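Local atomic coordinates of lipocalin (Argas monolakensis, PDB entry 3BRN), a protein that binds serotonin inside a lipocalin beta-barrel and belongs to the tick histamine-binding family, probably acting as a binder of biogenic amines. Residues G36-N48 with F58-Q70. Sequence-based numbering, arbitrary orientation.
Sequences GTPECAYVLVPQN and FTYGKLQNGQMIQ. With SRO (serotonin), chain C.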
loop_
_atom_site.group_PDB
_atom_site.type_symbol
_atom_site.label_atom_id
_atom_site.label_comp_id
_atom_site.label_asym_id
_atom_site.label_seq_id
_atom_site.Cartn_x
_atom_site.Cartn_y
_atom_site.Cartn_z
ATOM N N GLY A 36 -3.867 -11.443 -10.671
ATOM C CA GLY A 36 -3.012 -12.526 -10.200
ATOM C C GLY A 36 -2.218 -12.247 -8.939
ATOM O O GLY A 36 -1.301 -12.998 -8.605
ATOM N N THR A 37 -2.561 -11.188 -8.213
ATOM C CA THR A 37 -1.816 -10.890 -6.990
ATOM C C THR A 37 -2.258 -11.774 -5.806
ATOM O O THR A 37 -3.425 -12.163 -5.714
ATOM C CB THR A 37 -1.803 -9.371 -6.648
ATOM O OG1 THR A 37 -3.124 -8.923 -6.326
ATOM C CG2 THR A 37 -1.314 -8.579 -7.849
ATOM N N PRO A 38 -1.306 -12.167 -4.948
ATOM C CA PRO A 38 -1.629 -13.059 -3.828
ATOM C C PRO A 38 -2.721 -12.471 -2.925
ATOM O O PRO A 38 -2.727 -11.271 -2.668
ATOM C CB PRO A 38 -0.305 -13.160 -3.062
ATOM C CG PRO A 38 0.750 -12.692 -4.016
ATOM C CD PRO A 38 0.089 -11.701 -4.912
ATOM N N GLU A 39 -3.682 -13.300 -2.521
ATOM C CA GLU A 39 -4.736 -12.890 -1.593
ATOM C C GLU A 39 -4.112 -12.372 -0.302
ATOM O O GLU A 39 -3.076 -12.874 0.133
ATOM C CB GLU A 39 -5.647 -14.096 -1.270
ATOM C CG GLU A 39 -4.865 -15.378 -0.973
ATOM C CD GLU A 39 -5.706 -16.531 -0.387
ATOM O OE1 GLU A 39 -6.948 -16.586 -0.583
ATOM O OE2 GLU A 39 -5.089 -17.424 0.238
ATOM N N CYS A 40 -4.721 -11.337 0.273
ATOM C CA CYS A 40 -4.327 -10.797 1.583
ATOM C C CYS A 40 -2.904 -10.260 1.640
ATOM O O CYS A 40 -2.274 -10.272 2.707
ATOM C CB CYS A 40 -4.546 -11.824 2.702
ATOM S SG CYS A 40 -6.144 -12.681 2.667
ATOM N N ALA A 41 -2.418 -9.746 0.511
ATOM C CA ALA A 41 -1.080 -9.163 0.436
ATOM C C ALA A 41 -1.026 -7.928 1.332
ATOM O O ALA A 41 -2.001 -7.183 1.420
ATOM C CB ALA A 41 -0.737 -8.801 -1.018
ATOM N N TYR A 42 0.060 -7.765 2.082
ATOM C CA TYR A 42 0.156 -6.647 3.017
ATOM C C TYR A 42 1.609 -6.256 3.273
ATOM O O TYR A 42 2.528 -6.950 2.870
ATOM C CB TYR A 42 -0.475 -7.019 4.368
ATOM C CG TYR A 42 0.415 -7.942 5.193
ATOM C CD1 TYR A 42 0.383 -9.325 5.000
ATOM C CD2 TYR A 42 1.331 -7.425 6.118
ATOM C CE1 TYR A 42 1.231 -10.168 5.703
ATOM C CE2 TYR A 42 2.195 -8.272 6.835
ATOM C CZ TYR A 42 2.157 -9.641 6.587
ATOM O OH TYR A 42 2.985 -10.511 7.275
ATOM N N VAL A 43 1.787 -5.042 3.776
ATOM C CA VAL A 43 3.073 -4.585 4.266
ATOM C C VAL A 43 2.824 -4.127 5.690
ATOM O O VAL A 43 1.700 -3.771 6.031
ATOM C CB VAL A 43 3.624 -3.375 3.451
ATOM C CG1 VAL A 43 3.989 -3.793 2.045
ATOM C CG2 VAL A 43 2.632 -2.189 3.453
ATOM N N LEU A 44 3.857 -4.207 6.533
ATOM C CA LEU A 44 3.806 -3.600 7.855
ATOM C C LEU A 44 4.595 -2.297 7.790
ATOM O O LEU A 44 5.617 -2.235 7.101
ATOM C CB LEU A 44 4.456 -4.524 8.899
ATOM C CG LEU A 44 3.709 -5.805 9.299
ATOM C CD1 LEU A 44 4.405 -6.473 10.498
ATOM C CD2 LEU A 44 2.275 -5.488 9.660
ATOM N N VAL A 45 4.141 -1.267 8.504
ATOM C CA VAL A 45 4.931 -0.034 8.614
ATOM C C VAL A 45 6.289 -0.352 9.286
ATOM O O VAL A 45 6.375 -1.288 10.085
ATOM C CB VAL A 45 4.168 1.087 9.376
ATOM C CG1 VAL A 45 2.733 1.200 8.878
ATOM C CG2 VAL A 45 4.225 0.870 10.892
ATOM N N PRO A 46 7.382 0.278 8.813
ATOM C CA PRO A 46 8.706 -0.109 9.310
ATOM C C PRO A 46 8.783 0.053 10.820
ATOM O O PRO A 46 8.006 0.818 11.403
ATOM C CB PRO A 46 9.646 0.882 8.616
ATOM C CG PRO A 46 8.896 1.311 7.410
ATOM C CD PRO A 46 7.471 1.369 7.831
ATOM N N GLN A 47 9.676 -0.693 11.456
ATOM C CA GLN A 47 9.717 -0.709 12.912
ATOM C C GLN A 47 10.179 0.631 13.497
ATOM O O GLN A 47 9.812 1.007 14.618
ATOM C CB GLN A 47 10.578 -1.867 13.409
ATOM C CG GLN A 47 10.207 -2.331 14.804
ATOM C CD GLN A 47 10.482 -3.804 15.014
ATOM O OE1 GLN A 47 11.444 -4.351 14.471
ATOM N NE2 GLN A 47 9.626 -4.460 15.793
ATOM N N ASN A 48 10.913 1.386 12.691
ATOM C CA ASN A 48 11.393 2.699 13.100
ATOM C C ASN A 48 10.987 3.792 12.111
ATOM O O ASN A 48 10.826 3.536 10.914
ATOM C CB ASN A 48 12.908 2.670 13.281
ATOM C CG ASN A 48 13.600 1.851 12.217
ATOM O OD1 ASN A 48 12.966 1.055 11.517
ATOM N ND2 ASN A 48 14.912 2.025 12.097
ATOM N N PHE A 58 11.515 -3.612 6.040
ATOM C CA PHE A 58 10.101 -3.688 6.361
ATOM C C PHE A 58 9.619 -5.094 6.092
ATOM O O PHE A 58 10.258 -5.845 5.356
ATOM C CB PHE A 58 9.278 -2.674 5.552
ATOM C CG PHE A 58 9.141 -3.024 4.099
ATOM C CD1 PHE A 58 10.192 -2.821 3.225
ATOM C CD2 PHE A 58 7.958 -3.555 3.607
ATOM C CE1 PHE A 58 10.096 -3.199 1.914
ATOM C CE2 PHE A 58 7.843 -3.918 2.291
ATOM C CZ PHE A 58 8.906 -3.713 1.426
ATOM N N THR A 59 8.580 -5.487 6.813
ATOM C CA THR A 59 7.984 -6.808 6.652
ATOM C C THR A 59 6.810 -6.729 5.681
ATOM O O THR A 59 6.086 -5.731 5.648
ATOM C CB THR A 59 7.495 -7.354 7.999
ATOM O OG1 THR A 59 8.584 -7.363 8.936
ATOM C CG2 THR A 59 6.927 -8.777 7.853
ATOM N N TYR A 60 6.670 -7.762 4.861
ATOM C CA TYR A 60 5.560 -7.877 3.933
ATOM C C TYR A 60 5.167 -9.338 3.831
ATOM O O TYR A 60 5.880 -10.229 4.324
ATOM C CB TYR A 60 5.937 -7.332 2.560
ATOM C CG TYR A 60 6.878 -8.212 1.783
ATOM C CD1 TYR A 60 8.250 -8.115 1.961
ATOM C CD2 TYR A 60 6.398 -9.111 0.826
ATOM C CE1 TYR A 60 9.120 -8.926 1.259
ATOM C CE2 TYR A 60 7.267 -9.913 0.102
ATOM C CZ TYR A 60 8.632 -9.816 0.331
ATOM O OH TYR A 60 9.524 -10.581 -0.398
ATOM N N GLY A 61 3.960 -9.584 3.352
ATOM C CA GLY A 61 3.475 -10.946 3.332
ATOM C C GLY A 61 2.161 -11.121 2.629
ATOM O O GLY A 61 1.736 -10.286 1.832
ATOM N N LYS A 62 1.519 -12.231 2.942
ATOM C CA LYS A 62 0.318 -12.634 2.259
ATOM C C LYS A 62 -0.179 -13.885 2.974
ATOM O O LYS A 62 0.532 -14.451 3.816
ATOM C CB LYS A 62 0.661 -12.961 0.809
ATOM C CG LYS A 62 1.546 -14.190 0.660
ATOM C CD LYS A 62 1.671 -14.586 -0.796
ATOM C CE LYS A 62 2.972 -15.319 -1.062
ATOM N NZ LYS A 62 3.191 -15.490 -2.528
ATOM N N LEU A 63 -1.413 -14.277 2.681
ATOM C CA LEU A 63 -2.009 -15.456 3.294
ATOM C C LEU A 63 -1.467 -16.728 2.665
ATOM O O LEU A 63 -1.358 -16.840 1.441
ATOM C CB LEU A 63 -3.529 -15.418 3.167
ATOM C CG LEU A 63 -4.276 -16.613 3.761
ATOM C CD1 LEU A 63 -3.944 -16.728 5.243
ATOM C CD2 LEU A 63 -5.769 -16.455 3.539
ATOM N N GLN A 64 -1.143 -17.700 3.514
ATOM C CA GLN A 64 -0.603 -18.953 3.031
ATOM C C GLN A 64 -0.957 -19.956 4.115
ATOM O O GLN A 64 -0.567 -19.798 5.271
ATOM C CB GLN A 64 0.876 -18.806 2.683
ATOM C CG GLN A 64 1.312 -19.666 1.498
ATOM C CD GLN A 64 2.811 -19.610 1.252
ATOM O OE1 GLN A 64 3.275 -18.990 0.290
ATOM N NE2 GLN A 64 3.580 -20.219 2.149
ATOM N N ASN A 65 -1.744 -20.957 3.730
ATOM C CA ASN A 65 -2.076 -22.058 4.614
ATOM C C ASN A 65 -2.691 -21.632 5.936
ATOM O O ASN A 65 -2.366 -22.177 6.997
ATOM C CB ASN A 65 -0.801 -22.871 4.841
ATOM C CG ASN A 65 -0.299 -23.524 3.568
ATOM O OD1 ASN A 65 -1.065 -24.171 2.848
ATOM N ND2 ASN A 65 0.987 -23.340 3.268
ATOM N N GLY A 66 -3.575 -20.641 5.862
ATOM C CA GLY A 66 -4.297 -20.168 7.033
ATOM C C GLY A 66 -3.526 -19.144 7.845
ATOM O O GLY A 66 -4.087 -18.517 8.748
ATOM N N GLN A 67 -2.268 -18.917 7.479
ATOM C CA GLN A 67 -1.430 -17.963 8.207
ATOM C C GLN A 67 -0.824 -16.848 7.360
ATOM O O GLN A 67 -0.522 -17.034 6.183
ATOM C CB GLN A 67 -0.335 -18.697 8.973
ATOM C CG GLN A 67 -0.874 -19.665 10.005
ATOM C CD GLN A 67 0.211 -20.203 10.892
ATOM O OE1 GLN A 67 1.404 -20.367 10.330
ATOM N NE2 GLN A 67 0.008 -20.396 12.091
ATOM N N MET A 68 -0.639 -15.686 7.979
ATOM C CA MET A 68 0.046 -14.564 7.331
ATOM C C MET A 68 1.549 -14.792 7.431
ATOM O O MET A 68 2.113 -14.739 8.529
ATOM C CB MET A 68 -0.294 -13.250 8.043
ATOM C CG MET A 68 -1.737 -12.800 7.931
ATOM S SD MET A 68 -2.221 -12.607 6.205
ATOM C CE MET A 68 -2.856 -10.926 6.186
ATOM N N ILE A 69 2.200 -15.060 6.303
ATOM C CA ILE A 69 3.652 -15.232 6.310
ATOM C C ILE A 69 4.353 -13.883 6.265
ATOM O O ILE A 69 3.851 -12.927 5.652
ATOM C CB ILE A 69 4.156 -16.085 5.128
ATOM C CG1 ILE A 69 3.886 -15.367 3.807
ATOM C CG2 ILE A 69 3.565 -17.505 5.179
ATOM C CD1 ILE A 69 4.693 -15.893 2.635
ATOM N N GLN A 70 5.516 -13.810 6.908
ATOM C CA GLN A 70 6.300 -12.577 6.949
ATOM C C GLN A 70 7.611 -12.738 6.202
ATOM O O GLN A 70 8.352 -13.687 6.430
ATOM C CB GLN A 70 6.599 -12.182 8.389
ATOM C CG GLN A 70 5.386 -12.119 9.280
ATOM C CD GLN A 70 5.751 -11.776 10.703
ATOM O OE1 GLN A 70 6.957 -11.254 10.889
ATOM N NE2 GLN A 70 4.971 -12.002 11.632
HETATM O OH SRO C . 6.898 -0.276 2.810
HETATM C CZ3 SRO C . 6.081 -0.212 1.707
HETATM C CH2 SRO C . 6.594 -0.682 0.501
HETATM C CZ2 SRO C . 5.776 -0.756 -0.630
HETATM C CE2 SRO C . 4.481 -0.279 -0.504
HETATM N NE1 SRO C . 3.438 -0.130 -1.360
HETATM C CD1 SRO C . 2.376 0.376 -0.689
HETATM C CG SRO C . 2.751 0.594 0.638
HETATM C CD2 SRO C . 4.082 0.196 0.734
HETATM C CE3 SRO C . 4.859 0.224 1.788
HETATM C CB SRO C . 1.883 1.188 1.720
HETATM C CA SRO C . 2.427 2.565 2.148
HETATM N NZ SRO C . 1.661 3.029 3.310
#
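In the wall of the lipocalin barrel, strand 42-44 runs antiparallel to strand 58-64, and Tyr42 faces Gly61 as a hydrogen-bonded pair. Tyr42 N donates to Gly61 O and Gly61 N to Tyr42 O, each at 3.0 Å, while two residues on, Leu44 N makes a nearly straight 2.8 Å bond to Thr59 O (174° at the hydrogen). On the other side of this pair Leu63 N makes a weak bond to Glu39 O, in the type II turn Pro38-Ala41 that leads into the strand.

The Tyr42 ring lies across the backbone of Gly61, with Gly61 N over one face, 3.6 Å above its plane. Tyr42 CG sits between its own backbone N and carbonyl carbon (chi1 76°), which swings the ring over strand 58-64 and lets Tyr42 OH reach strand 67-70, where it donates to Ile69 O at 3.0 Å from above the carbonyl plane. Met68, bent at chi2 and chi3, brings CE to 3.8 Å from Tyr42 CD1, and its sulfur makes an oblique Met-aromatic contact with the ring. Close by, Cys40 CB packs on Leu63 CB, and Cys40 SG is tied by a disulfide to Cys153 near the C-terminus.

Val43 and Phe58 turn to the other face of this sheet, toward the barrel interior, where they line the serotonin pocket. Val43 splits its branches: CG1 meets Phe58 CE2 obliquely at 3.9 Å, and CG2 touches serotonin CE3 at 3.7 Å. The Phe58 ring offers a face to the serotonin hydroxyl, offset toward the rim near CD2. Serotonin is also hydrogen-bonded to Ser18 O and Asp106 OD2, outside this strand pair.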